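Local coordinates for long form salivary protein D7L1 (Aedes aegypti, PDB 3DXL) that binds and sequesters host biogenic amines and leukotrienes in two separate pockets, so blunting the host response while the female mosquito feeds on blood, at residues A[4-9]-A[127-131]; A[30-34]-A[44-50]; A[88-92]-A[120-124]; A[193-199]-A[264-268]; A[224-228]-A[253-257]. The contacts are given in a common frame with arbitrary orientation. Where two conformers were deposited one is given. Numbering follows the deposited sequence.

Contact 1 of 5, residues A[4-9]-A[127-131]; sequences FDPEEM and LFHGN
Helix 6-20 opens with a capping box, and its first turn packs on the loop joining helices 121-127 and 132-142 in the N-terminal PBP/GOBP domain. Phe4 is extended, Asp5 (phi/psi -85/176) takes the N-cap position, and Pro6 to Met9 are helical. Across from them Phe128 leaves helical geometry and His129 adopts left-handed angles (65/37); its CA lies 5.4 Å from that of Pro6. In the box, Glu8 N donates to Asp5 OD1 and Asp5 N to Glu8 OE1, both at 2.8 Å. The His129 ring (chi1 m) plugs into this helix start: NE2 donates to Phe4 O at 2.8 Å, while Pro6 CG stands over the ring face, 3.8 Å from its centroid. Met9, m at all three chi angles, brings SD to 4.0 Å from Phe128 CD1, a Met-aromatic contact at the ring edge. Next to His129 is Gly130, which binds leukotriene E4. A water spans the two backbones, donating to Pro6 O and His129 O at 2.9 Å each.

Contact 2 of 5, residues A[30-34]-A[44-50]; sequences MLAKW and SPATQCF
Two successive helices of the N-terminal odorant-binding-protein fold, 27-34 and 45-58, meet here through a row of side chains ending in an aromatic stack. The axes of the short segments, 30-34 and 45-50, run in broadly the same direction, with a crossing angle of -36° and a closest approach of 12.0 Å. So wide a spacing must be filled by large residues, and the nearest CA atoms, those of Met30 and Thr47, are 8.0 Å apart. Met30 comes first along helix 27-34. With chi1 m and an extended chi3, it places CE 3.4 Å from Ser44 OG and 4.4 Å from Ala46 CB, and SD 3.8 Å from Thr47 OG1. Ser44 is the N-cap of the second helix, its OG accepting a weak bond of 3.2 Å from Ala46 N. One turn later Trp34 (chi1 m) slides its indole between the helices, CZ2 lying 3.5 Å from Thr47 CA and CH2 4.1 Å from Ala46 CB. Its NE1 is hydrogen-bonded to Glu40 O, and Thr47 OG1 to Pro41 O, so the connecting loop satisfies both polar groups. Cys49, pointing sideways, forms a disulfide with Cys106. Phe50, with chi1 t, lies flat against Trp34 in an offset stack: the six-membered rings have centroids 4.4 Å apart and planes at 4°, with Trp34 CE3 3.6 Å from Phe50 CG.

Contact 3 of 5, residues A[88-92]-A[120-124]; sequences KVEAY and HKDTS
The imidazole of His120, in the m rotamer, lies flat over the backbone of Tyr92: Tyr92 CA sits 3.8 Å from the ring centroid and 20° off its normal, a CH-pi contact. The two aromatic planes are inclined by only 27°, but with centroids 5.8 Å apart they are offset too far for much stacking. Instead Tyr92 CD1 packs on His120 CB at 3.7 Å. This brings helix 86-97 against the start of helix 121-127 in the N-terminal PBP/GOBP domain, where His120 (phi/psi -131/32) breaks from helix 106-119 and serves as N-cap of the next. The CA atoms of Tyr92 and His120 are 6.0 Å apart, those of Val89 and Thr123 6.4 Å. Thr123 (chi1 m) fits its CG2 between Lys88 O at 3.6 Å and Tyr92 CB at 3.8 Å. Tyr92, with chi1 t, reaches further inward, where OH lies 3.4 Å from Ser124 CB and is hydrogen-bonded to Tyr113. Ser124 in turn touches Trp37, which binds leukotriene E4, so the contact borders the lipid pocket. No direct hydrogen bond joins the segments; a water does so, donating to Lys88 O at 2.8 Å and bonding His120 ND1 at 2.7 Å and Thr123 OG1 at 2.6 Å.

Contact 4 of 5, residues A[193-199]-A[264-268]; sequences VMKGIRY and FDYRE
An arginine buried against a helix end is the striking element: the guanidinium of Arg267 lies face-on to Ile197, whose CA is over its plane, with Ile197 CB 3.7 Å from Arg267 CZ. Its charge is met by salt bridges to Glu210 and Asp214. The backbone facing it unwinds, Ile197 (phi/psi -103/9) being first to leave helical geometry and Arg198 left-handed (70/19), while 264-268 stays helical. The nearest CA atoms, of Ile197 and Arg267, are 7.7 Å apart. Arg267 (chi1 t) bends at chi2 (p) to bring its guanidinium to Ile197. One turn earlier Phe264 (chi1 t) inserts its ring among Val193, Met194, Ile197 and Tyr199: CZ is 3.9 Å from Val193 CG1, CD1 is 3.7 Å from Tyr199 CE2, and CE1 is 4.2 Å from Met194 SD, a Met-aromatic contact. Asp265 and Glu268, on the same helix, bind noradrenaline, so the contact lies beside the C-terminal amine pocket. Helix 184-196 thus joins helix 257-271, with helix 153-161 touching Val193 and Ile197 and helix 208-217 packing on Tyr199.

Contact 5 of 5, residues A[224-228]-A[253-257]; sequences ALEEV and ESSVK. Unlike the reference sequence in segment 224-228: Glu227 (reference Lys).
Away from both ligand pockets, an ST turn that links two helices of the C-terminal domain packs on helix 223-234. Ser254 (chi1 p) begins the turn: its OG accepts from Val256 N at 3.1 Å and is also hydrogen-bonded to Leu251 O. A type I beta turn, Ser254 to Lys257, overlaps it, closed by Lys257 N to Ser254 O at 3.1 Å, and Lys257 NZ donates to that carbonyl as well, at 2.9 Å. This connects helices 243-253 and 257-271 in the all-helical odorant-binding-protein fold, with Val256 (phi/psi -108/17) at the N-cap position of the second. Opposite, residues 224-228 are helical throughout, and CA atoms pair as Leu225 with Val256 at 6.3 Å and Val228 with Ser254 at 7.0 Å. Val256, chi1 m, makes the apolar contacts: CG1 lies 3.8 Å from Ala224 CB and 4.0 Å from Val228 CG2, and CG2 4.3 Å from Leu225 CD1. Val228 (chi1 t) packs on the start of the turn, CG1 3.6 Å from Ser254 CB and CG2 3.6 Å from Ser255 OG.

How the contacts relate
The five contacts divide between two odorant-binding-protein domains, a worked case of one fold serving two classes of ligand. Contacts 2 and 3 are nested in the chain within the loop that contact 1 closes, and all three lie around the lipid pocket: the side chains of Phe128 and Ser124 each come about 4 Å from that of Trp37, which binds leukotriene E4, and that of Phe50 in contact 2 about 8 Å. Phe128 CE2 of contact 1 also meets Tyr92 OH of contact 3 at 4.2 Å. Contact 5 is nested within contact 4, their centres about 17 Å apart, but contact 4 alone of the pair adjoins the amine pocket. The domains are bridged where Glu7 OE2 of contact 1 forms a 2.8 Å salt bridge with Arg198 NH1 of contact 4.

Contact 1 of 5, residues A[4-9]-A[127-131]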
# COMPACT_ATOMS: atom_id res chain seq x y z
N PHE A 4 -4.69 -8.78 -6.73
CA PHE A 4 -3.83 -8.25 -5.69
C PHE A 4 -2.96 -9.35 -5.12
O PHE A 4 -3.46 -10.44 -4.80
CB PHE A 4 -4.67 -7.65 -4.57
CG PHE A 4 -5.51 -6.48 -5.00
CD1 PHE A 4 -4.93 -5.24 -5.26
CD2 PHE A 4 -6.88 -6.62 -5.13
CE1 PHE A 4 -5.71 -4.16 -5.65
CE2 PHE A 4 -7.67 -5.54 -5.51
CZ PHE A 4 -7.09 -4.31 -5.78
N ASP A 5 -1.66 -9.07 -4.98
CA ASP A 5 -0.77 -10.04 -4.39
C ASP A 5 -0.80 -9.91 -2.85
O ASP A 5 -1.51 -9.05 -2.32
CB ASP A 5 0.65 -9.95 -5.00
CG ASP A 5 1.43 -8.69 -4.60
OD1 ASP A 5 1.16 -8.12 -3.52
OD2 ASP A 5 2.35 -8.31 -5.36
N PRO A 6 -0.09 -10.79 -2.13
CA PRO A 6 -0.17 -10.72 -0.67
C PRO A 6 0.24 -9.38 -0.05
O PRO A 6 -0.37 -8.94 0.93
CB PRO A 6 0.75 -11.84 -0.21
CG PRO A 6 0.63 -12.85 -1.32
CD PRO A 6 0.65 -11.99 -2.57
N GLU A 7 1.26 -8.74 -0.62
CA GLU A 7 1.74 -7.45 -0.15
C GLU A 7 0.68 -6.38 -0.39
O GLU A 7 0.47 -5.49 0.45
CB GLU A 7 3.04 -7.08 -0.87
CG GLU A 7 3.64 -5.73 -0.45
CD GLU A 7 2.99 -4.52 -1.13
OE1 GLU A 7 2.44 -4.66 -2.24
OE2 GLU A 7 3.10 -3.41 -0.58
N GLU A 8 0.01 -6.46 -1.53
CA GLU A 8 -1.00 -5.48 -1.88
C GLU A 8 -2.20 -5.56 -0.94
O GLU A 8 -2.75 -4.53 -0.55
CB GLU A 8 -1.42 -5.60 -3.34
CG GLU A 8 -0.32 -5.14 -4.29
CD GLU A 8 -0.61 -5.43 -5.74
OE1 GLU A 8 -0.95 -6.59 -6.07
OE2 GLU A 8 -0.43 -4.53 -6.59
N MET A 9 -2.59 -6.78 -0.56
CA MET A 9 -3.67 -6.94 0.41
C MET A 9 -3.23 -6.53 1.81
O MET A 9 -3.99 -5.90 2.53
CB MET A 9 -4.25 -8.36 0.39
CG MET A 9 -4.92 -8.71 -0.93
SD MET A 9 -6.17 -7.51 -1.47
CE MET A 9 -7.22 -7.37 -0.04
N LEU A 127 -9.03 -16.25 -0.70
CA LEU A 127 -8.79 -15.63 -2.00
C LEU A 127 -7.96 -14.36 -1.92
O LEU A 127 -7.17 -14.08 -2.83
CB LEU A 127 -10.12 -15.31 -2.66
CG LEU A 127 -10.18 -15.07 -4.16
CD1 LEU A 127 -9.54 -16.21 -4.92
CD2 LEU A 127 -11.63 -14.95 -4.58
N PHE A 128 -8.17 -13.59 -0.86
CA PHE A 128 -7.57 -12.27 -0.73
C PHE A 128 -6.43 -12.25 0.29
O PHE A 128 -6.17 -11.23 0.94
CB PHE A 128 -8.64 -11.23 -0.45
CG PHE A 128 -9.47 -10.90 -1.64
CD1 PHE A 128 -8.98 -10.05 -2.62
CD2 PHE A 128 -10.73 -11.47 -1.82
CE1 PHE A 128 -9.73 -9.74 -3.75
CE2 PHE A 128 -11.48 -11.18 -2.94
CZ PHE A 128 -11.00 -10.31 -3.91
N HIS A 129 -5.74 -13.38 0.39
CA HIS A 129 -4.45 -13.47 1.10
C HIS A 129 -4.58 -13.21 2.60
O HIS A 129 -3.69 -12.60 3.21
CB HIS A 129 -3.36 -12.58 0.46
CG HIS A 129 -3.21 -12.80 -1.00
ND1 HIS A 129 -2.91 -14.03 -1.55
CD2 HIS A 129 -3.31 -11.94 -2.04
CE1 HIS A 129 -2.84 -13.92 -2.86
NE2 HIS A 129 -3.07 -12.66 -3.19
N GLY A 130 -5.69 -13.67 3.17
CA GLY A 130 -5.93 -13.62 4.60
C GLY A 130 -5.67 -14.94 5.30
O GLY A 130 -5.63 -14.97 6.53
N ASN A 131 -5.50 -16.02 4.54
CA ASN A 131 -5.20 -17.33 5.12
C ASN A 131 -3.71 -17.39 5.44
O ASN A 131 -2.88 -17.38 4.53
CB ASN A 131 -5.63 -18.46 4.18
CG ASN A 131 -5.39 -19.84 4.76
OD1 ASN A 131 -4.31 -20.16 5.25
ND2 ASN A 131 -6.42 -20.68 4.71
O HOH W 1 -1.89 -10.40 2.92

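Contact 2 of 5, residues A[30-34]-A[44-50]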
# COMPACT_ATOMS: atom_id res chain seq x y z
N MET A 30 -10.25 -3.92 19.14
CA MET A 30 -10.68 -3.86 17.74
C MET A 30 -9.61 -4.41 16.80
O MET A 30 -9.91 -5.22 15.92
CB MET A 30 -11.12 -2.45 17.34
CG MET A 30 -12.37 -1.98 18.07
SD MET A 30 -13.49 -1.10 16.98
CE MET A 30 -14.28 0.04 18.10
N LEU A 31 -8.36 -4.00 17.01
CA LEU A 31 -7.27 -4.48 16.19
C LEU A 31 -7.20 -6.01 16.20
O LEU A 31 -7.03 -6.64 15.15
CB LEU A 31 -5.94 -3.87 16.66
CG LEU A 31 -4.67 -4.38 16.00
CD1 LEU A 31 -4.65 -4.16 14.49
CD2 LEU A 31 -3.46 -3.73 16.65
N ALA A 32 -7.32 -6.60 17.38
CA ALA A 32 -7.23 -8.06 17.54
C ALA A 32 -8.29 -8.80 16.72
O ALA A 32 -8.01 -9.88 16.18
CB ALA A 32 -7.33 -8.45 19.00
N LYS A 33 -9.49 -8.23 16.64
CA LYS A 33 -10.58 -8.82 15.86
C LYS A 33 -10.41 -8.57 14.37
O LYS A 33 -10.45 -9.51 13.57
CB LYS A 33 -11.92 -8.26 16.33
CG LYS A 33 -12.35 -8.79 17.69
CD LYS A 33 -13.70 -8.24 18.13
CE LYS A 33 -13.56 -6.88 18.82
NZ LYS A 33 -14.78 -6.52 19.60
N TRP A 34 -10.22 -7.31 13.99
CA TRP A 34 -10.12 -6.98 12.57
C TRP A 34 -8.99 -7.74 11.87
O TRP A 34 -9.16 -8.18 10.73
CB TRP A 34 -9.95 -5.47 12.36
CG TRP A 34 -11.04 -4.60 12.91
CD1 TRP A 34 -12.21 -4.98 13.52
CD2 TRP A 34 -11.04 -3.16 12.91
NE1 TRP A 34 -12.93 -3.87 13.89
CE2 TRP A 34 -12.24 -2.74 13.52
CE3 TRP A 34 -10.16 -2.19 12.42
CZ2 TRP A 34 -12.57 -1.39 13.68
CZ3 TRP A 34 -10.48 -0.85 12.58
CH2 TRP A 34 -11.68 -0.46 13.20
N SER A 44 -20.24 -0.25 15.62
CA SER A 44 -19.24 0.80 15.77
C SER A 44 -18.97 1.50 14.44
O SER A 44 -18.67 0.84 13.45
CB SER A 44 -17.94 0.18 16.30
OG SER A 44 -16.87 1.11 16.22
N PRO A 45 -19.07 2.85 14.42
CA PRO A 45 -18.67 3.60 13.22
C PRO A 45 -17.24 3.28 12.76
O PRO A 45 -16.99 3.25 11.56
CB PRO A 45 -18.81 5.06 13.65
CG PRO A 45 -19.83 5.02 14.75
CD PRO A 45 -19.57 3.75 15.48
N ALA A 46 -16.33 3.01 13.69
CA ALA A 46 -14.96 2.67 13.32
C ALA A 46 -14.91 1.38 12.49
O ALA A 46 -14.27 1.33 11.45
CB ALA A 46 -14.10 2.56 14.55
N THR A 47 -15.64 0.35 12.93
CA THR A 47 -15.69 -0.91 12.21
C THR A 47 -16.32 -0.72 10.84
O THR A 47 -15.85 -1.27 9.84
CB THR A 47 -16.50 -1.94 13.00
OG1 THR A 47 -15.94 -2.07 14.30
CG2 THR A 47 -16.49 -3.30 12.30
N GLN A 48 -17.38 0.07 10.81
CA GLN A 48 -18.10 0.30 9.57
C GLN A 48 -17.21 0.99 8.53
O GLN A 48 -17.18 0.58 7.37
CB GLN A 48 -19.36 1.10 9.83
CG GLN A 48 -20.35 0.33 10.70
CD GLN A 48 -21.39 1.21 11.36
OE1 GLN A 48 -21.54 2.38 11.04
NE2 GLN A 48 -22.12 0.62 12.31
N CYS A 49 -16.48 2.01 8.95
CA CYS A 49 -15.61 2.72 8.02
C CYS A 49 -14.38 1.92 7.64
O CYS A 49 -13.91 2.01 6.51
CB CYS A 49 -15.23 4.10 8.54
SG CYS A 49 -16.59 5.29 8.46
N PHE A 50 -13.87 1.12 8.58
CA PHE A 50 -12.80 0.16 8.25
C PHE A 50 -13.26 -0.77 7.13
O PHE A 50 -12.56 -0.97 6.13
CB PHE A 50 -12.41 -0.66 9.48
CG PHE A 50 -11.59 -1.89 9.15
CD1 PHE A 50 -10.31 -1.76 8.61
CD2 PHE A 50 -12.09 -3.17 9.37
CE1 PHE A 50 -9.56 -2.89 8.28
CE2 PHE A 50 -11.34 -4.30 9.06
CZ PHE A 50 -10.07 -4.16 8.51

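Contact 3 of 5, residues A[88-92]-A[120-124]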
# COMPACT_ATOMS: atom_id res chain seq x y z
N LYS A 88 -17.29 -22.47 -4.85
CA LYS A 88 -17.31 -21.57 -3.70
C LYS A 88 -17.00 -20.13 -4.12
O LYS A 88 -17.65 -19.20 -3.65
CB LYS A 88 -16.35 -22.08 -2.61
CG LYS A 88 -16.82 -23.40 -1.99
CD LYS A 88 -15.94 -23.90 -0.87
CE LYS A 88 -16.64 -24.97 -0.03
NZ LYS A 88 -17.35 -26.00 -0.85
N VAL A 89 -16.05 -19.96 -5.02
CA VAL A 89 -15.73 -18.63 -5.55
C VAL A 89 -16.95 -18.06 -6.29
O VAL A 89 -17.32 -16.90 -6.11
CB VAL A 89 -14.51 -18.66 -6.49
CG1 VAL A 89 -14.31 -17.32 -7.19
CG2 VAL A 89 -13.27 -19.06 -5.70
N GLU A 90 -17.58 -18.91 -7.10
CA GLU A 90 -18.78 -18.50 -7.82
C GLU A 90 -19.94 -18.13 -6.88
O GLU A 90 -20.63 -17.14 -7.12
CB GLU A 90 -19.19 -19.55 -8.86
CG GLU A 90 -18.25 -19.53 -10.06
CD GLU A 90 -18.42 -20.67 -11.05
OE1 GLU A 90 -19.08 -21.68 -10.72
OE2 GLU A 90 -17.86 -20.55 -12.16
N ALA A 91 -20.11 -18.89 -5.80
CA ALA A 91 -21.15 -18.59 -4.80
C ALA A 91 -20.90 -17.22 -4.15
O ALA A 91 -21.83 -16.45 -3.94
CB ALA A 91 -21.23 -19.69 -3.75
N TYR A 92 -19.63 -16.92 -3.86
CA TYR A 92 -19.24 -15.65 -3.26
C TYR A 92 -19.47 -14.51 -4.25
O TYR A 92 -20.08 -13.49 -3.91
CB TYR A 92 -17.78 -15.75 -2.80
CG TYR A 92 -17.10 -14.48 -2.31
CD1 TYR A 92 -17.79 -13.53 -1.57
CD2 TYR A 92 -15.75 -14.26 -2.58
CE1 TYR A 92 -17.15 -12.38 -1.12
CE2 TYR A 92 -15.10 -13.12 -2.13
CZ TYR A 92 -15.80 -12.18 -1.41
OH TYR A 92 -15.14 -11.05 -0.97
N HIS A 120 -19.44 -16.07 3.48
CA HIS A 120 -18.34 -16.44 2.58
C HIS A 120 -16.99 -16.11 3.18
O HIS A 120 -16.04 -15.82 2.45
CB HIS A 120 -18.54 -15.78 1.22
CG HIS A 120 -19.84 -16.16 0.58
ND1 HIS A 120 -20.00 -17.30 -0.18
CD2 HIS A 120 -21.06 -15.57 0.64
CE1 HIS A 120 -21.26 -17.40 -0.56
NE2 HIS A 120 -21.92 -16.36 -0.08
N LYS A 121 -16.89 -16.20 4.51
CA LYS A 121 -15.68 -15.78 5.21
C LYS A 121 -14.45 -16.52 4.72
O LYS A 121 -13.48 -15.89 4.32
CB LYS A 121 -15.83 -15.93 6.72
CG LYS A 121 -14.67 -15.29 7.49
CD LYS A 121 -14.94 -15.18 8.98
CE LYS A 121 -15.77 -13.96 9.31
NZ LYS A 121 -15.51 -13.48 10.70
N ASP A 122 -14.47 -17.85 4.75
CA ASP A 122 -13.31 -18.63 4.32
C ASP A 122 -12.98 -18.45 2.85
O ASP A 122 -11.81 -18.38 2.49
CB ASP A 122 -13.52 -20.11 4.65
CG ASP A 122 -13.23 -20.43 6.09
OD1 ASP A 122 -12.29 -19.84 6.67
OD2 ASP A 122 -13.93 -21.30 6.65
N THR A 123 -14.00 -18.37 2.00
CA THR A 123 -13.78 -18.18 0.58
C THR A 123 -13.04 -16.87 0.35
O THR A 123 -12.02 -16.83 -0.37
CB THR A 123 -15.12 -18.16 -0.17
OG1 THR A 123 -15.84 -19.38 0.10
CG2 THR A 123 -14.91 -18.01 -1.67
N SER A 124 -13.54 -15.80 0.95
CA SER A 124 -12.97 -14.47 0.75
C SER A 124 -11.59 -14.31 1.40
O SER A 124 -10.68 -13.75 0.80
CB SER A 124 -13.94 -13.40 1.22
OG SER A 124 -14.13 -13.45 2.62
O HOH W 2 -18.25 -19.24 -0.96

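Contact 4 of 5, residues A[193-199]-A[264-268]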
# COMPACT_ATOMS: atom_id res chain seq x y z
N VAL A 193 10.10 1.82 -6.25
CA VAL A 193 9.95 2.48 -4.96
C VAL A 193 8.69 3.36 -4.92
O VAL A 193 7.89 3.25 -3.99
CB VAL A 193 11.20 3.31 -4.58
CG1 VAL A 193 10.96 4.08 -3.30
CG2 VAL A 193 12.41 2.41 -4.44
N MET A 194 8.53 4.21 -5.92
CA MET A 194 7.40 5.15 -5.96
C MET A 194 6.05 4.44 -6.01
O MET A 194 5.08 4.90 -5.42
CB MET A 194 7.54 6.12 -7.13
CG MET A 194 8.75 7.04 -7.03
SD MET A 194 8.60 8.38 -5.83
CE MET A 194 7.59 9.56 -6.75
N LYS A 195 5.99 3.32 -6.73
CA LYS A 195 4.76 2.52 -6.74
C LYS A 195 4.59 1.77 -5.42
O LYS A 195 3.47 1.63 -4.92
CB LYS A 195 4.73 1.58 -7.94
CG LYS A 195 4.44 2.33 -9.22
CD LYS A 195 4.49 1.43 -10.43
CE LYS A 195 4.09 2.19 -11.68
NZ LYS A 195 4.57 1.50 -12.90
N GLY A 196 5.69 1.32 -4.84
CA GLY A 196 5.63 0.58 -3.58
C GLY A 196 5.16 1.38 -2.40
O GLY A 196 4.60 0.84 -1.45
N ILE A 197 5.40 2.69 -2.42
CA ILE A 197 4.87 3.58 -1.39
C ILE A 197 3.66 4.37 -1.88
O ILE A 197 3.20 5.27 -1.19
CB ILE A 197 5.94 4.51 -0.81
CG1 ILE A 197 6.48 5.45 -1.92
CG2 ILE A 197 6.99 3.65 -0.11
CD1 ILE A 197 7.47 6.50 -1.46
N ARG A 198 3.18 4.00 -3.06
CA ARG A 198 1.88 4.45 -3.57
C ARG A 198 1.83 5.94 -3.95
O ARG A 198 0.77 6.53 -4.08
CB ARG A 198 0.74 4.07 -2.60
CG ARG A 198 0.21 2.64 -2.77
CD ARG A 198 1.18 1.56 -2.31
NE ARG A 198 0.59 0.22 -2.41
CZ ARG A 198 1.20 -0.91 -2.08
NH1 ARG A 198 2.44 -0.92 -1.62
NH2 ARG A 198 0.55 -2.06 -2.21
N TYR A 199 3.00 6.54 -4.16
CA TYR A 199 3.06 7.90 -4.71
C TYR A 199 2.64 7.89 -6.18
O TYR A 199 2.15 8.90 -6.68
CB TYR A 199 4.46 8.50 -4.60
CG TYR A 199 4.90 8.90 -3.23
CD1 TYR A 199 4.18 8.55 -2.09
CD2 TYR A 199 6.08 9.62 -3.06
CE1 TYR A 199 4.62 8.91 -0.84
CE2 TYR A 199 6.53 9.98 -1.83
CZ TYR A 199 5.81 9.63 -0.71
OH TYR A 199 6.28 9.97 0.53
N PHE A 264 10.10 11.23 3.07
CA PHE A 264 10.45 10.00 2.34
C PHE A 264 11.26 9.08 3.25
O PHE A 264 11.03 7.87 3.28
CB PHE A 264 11.27 10.40 1.11
CG PHE A 264 11.18 9.47 -0.08
CD1 PHE A 264 9.98 9.25 -0.73
CD2 PHE A 264 12.35 8.92 -0.63
CE1 PHE A 264 9.93 8.46 -1.88
CE2 PHE A 264 12.30 8.13 -1.78
CZ PHE A 264 11.08 7.91 -2.39
N ASP A 265 12.18 9.65 4.01
CA ASP A 265 12.95 8.87 4.98
C ASP A 265 12.02 8.21 6.00
O ASP A 265 12.17 7.03 6.33
CB ASP A 265 13.95 9.74 5.76
CG ASP A 265 15.20 10.09 4.95
OD1 ASP A 265 15.40 9.59 3.83
OD2 ASP A 265 15.98 10.90 5.49
N TYR A 266 11.06 8.96 6.53
CA TYR A 266 10.16 8.39 7.53
C TYR A 266 9.23 7.34 6.90
O TYR A 266 8.93 6.32 7.53
CB TYR A 266 9.36 9.48 8.23
CG TYR A 266 8.56 9.01 9.44
CD1 TYR A 266 9.10 8.13 10.37
CD2 TYR A 266 7.26 9.49 9.66
CE1 TYR A 266 8.36 7.72 11.48
CE2 TYR A 266 6.53 9.10 10.77
CZ TYR A 266 7.09 8.22 11.67
OH TYR A 266 6.38 7.83 12.78
N ARG A 267 8.83 7.56 5.66
CA ARG A 267 8.06 6.55 4.94
C ARG A 267 8.86 5.25 4.81
O ARG A 267 8.29 4.17 4.97
CB ARG A 267 7.58 7.05 3.58
CG ARG A 267 6.74 6.02 2.81
CD ARG A 267 5.54 5.53 3.63
NE ARG A 267 4.68 4.59 2.92
CZ ARG A 267 3.68 4.94 2.12
NH1 ARG A 267 3.43 6.23 1.86
NH2 ARG A 267 2.91 4.00 1.58
N GLU A 268 10.15 5.35 4.50
CA GLU A 268 10.96 4.13 4.41
C GLU A 268 10.92 3.35 5.73
O GLU A 268 10.78 2.13 5.74
CB GLU A 268 12.41 4.45 4.02
CG GLU A 268 13.29 3.20 3.78
CD GLU A 268 13.86 2.56 5.05
OE1 GLU A 268 14.13 3.29 6.03
OE2 GLU A 268 14.06 1.32 5.06

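Contact 5 of 5, residues A[224-228]-A[253-257]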
# COMPACT_ATOMS: atom_id res chain seq x y z
N ALA A 224 2.95 24.20 -0.02
CA ALA A 224 4.09 24.37 -0.91
C ALA A 224 4.30 23.10 -1.75
O ALA A 224 4.58 23.19 -2.93
CB ALA A 224 5.34 24.74 -0.12
N LEU A 225 4.15 21.93 -1.13
CA LEU A 225 4.26 20.67 -1.84
C LEU A 225 3.28 20.58 -3.00
O LEU A 225 3.64 20.18 -4.10
CB LEU A 225 4.03 19.50 -0.88
CG LEU A 225 3.82 18.13 -1.52
CD1 LEU A 225 5.09 17.61 -2.21
CD2 LEU A 225 3.34 17.12 -0.49
N GLU A 226 2.03 20.96 -2.75
CA GLU A 226 1.01 20.88 -3.79
C GLU A 226 1.37 21.76 -4.98
O GLU A 226 1.22 21.36 -6.13
CB GLU A 226 -0.36 21.26 -3.24
CG GLU A 226 -1.08 20.14 -2.50
CD GLU A 226 -2.60 20.28 -2.54
OE1 GLU A 226 -3.11 21.41 -2.45
OE2 GLU A 226 -3.30 19.24 -2.65
N GLU A 227 1.87 22.97 -4.70
CA GLU A 227 2.30 23.88 -5.75
C GLU A 227 3.45 23.29 -6.56
O GLU A 227 3.45 23.31 -7.79
CB GLU A 227 2.68 25.23 -5.16
CG GLU A 227 1.50 26.01 -4.60
CD GLU A 227 1.88 27.19 -3.74
OE1 GLU A 227 3.05 27.30 -3.30
OE2 GLU A 227 0.99 28.02 -3.48
N VAL A 228 4.44 22.73 -5.86
CA VAL A 228 5.54 22.06 -6.54
C VAL A 228 5.04 20.90 -7.41
O VAL A 228 5.44 20.76 -8.55
CB VAL A 228 6.60 21.56 -5.53
CG1 VAL A 228 7.52 20.52 -6.18
CG2 VAL A 228 7.42 22.73 -4.97
N GLU A 253 14.78 17.95 -6.41
CA GLU A 253 15.43 19.16 -6.90
C GLU A 253 14.62 20.43 -6.63
O GLU A 253 15.06 21.53 -6.97
CB GLU A 253 15.74 18.99 -8.39
CG GLU A 253 16.76 17.87 -8.63
CD GLU A 253 16.98 17.49 -10.09
OE1 GLU A 253 16.40 18.14 -10.99
OE2 GLU A 253 17.73 16.53 -10.34
N SER A 254 13.46 20.28 -5.98
CA SER A 254 12.51 21.38 -5.79
C SER A 254 12.73 22.19 -4.51
O SER A 254 13.54 21.84 -3.67
CB SER A 254 11.08 20.82 -5.75
OG SER A 254 10.83 20.25 -4.48
N SER A 255 11.95 23.26 -4.35
CA SER A 255 11.98 24.08 -3.15
C SER A 255 11.43 23.38 -1.90
O SER A 255 11.52 23.93 -0.80
CB SER A 255 11.22 25.38 -3.38
OG SER A 255 9.86 25.10 -3.68
N VAL A 256 10.86 22.18 -2.05
CA VAL A 256 10.42 21.41 -0.88
C VAL A 256 11.34 20.21 -0.64
O VAL A 256 10.97 19.29 0.09
CB VAL A 256 8.91 21.00 -0.93
CG1 VAL A 256 8.02 22.22 -1.01
CG2 VAL A 256 8.62 20.04 -2.09
N LYS A 257 12.53 20.22 -1.24
CA LYS A 257 13.39 19.04 -1.19
C LYS A 257 13.71 18.55 0.21
O LYS A 257 13.74 17.35 0.45
CB LYS A 257 14.67 19.24 -2.01
CG LYS A 257 15.62 20.33 -1.51
CD LYS A 257 16.89 20.43 -2.37
CE LYS A 257 16.66 21.11 -3.70
NZ LYS A 257 16.38 22.56 -3.54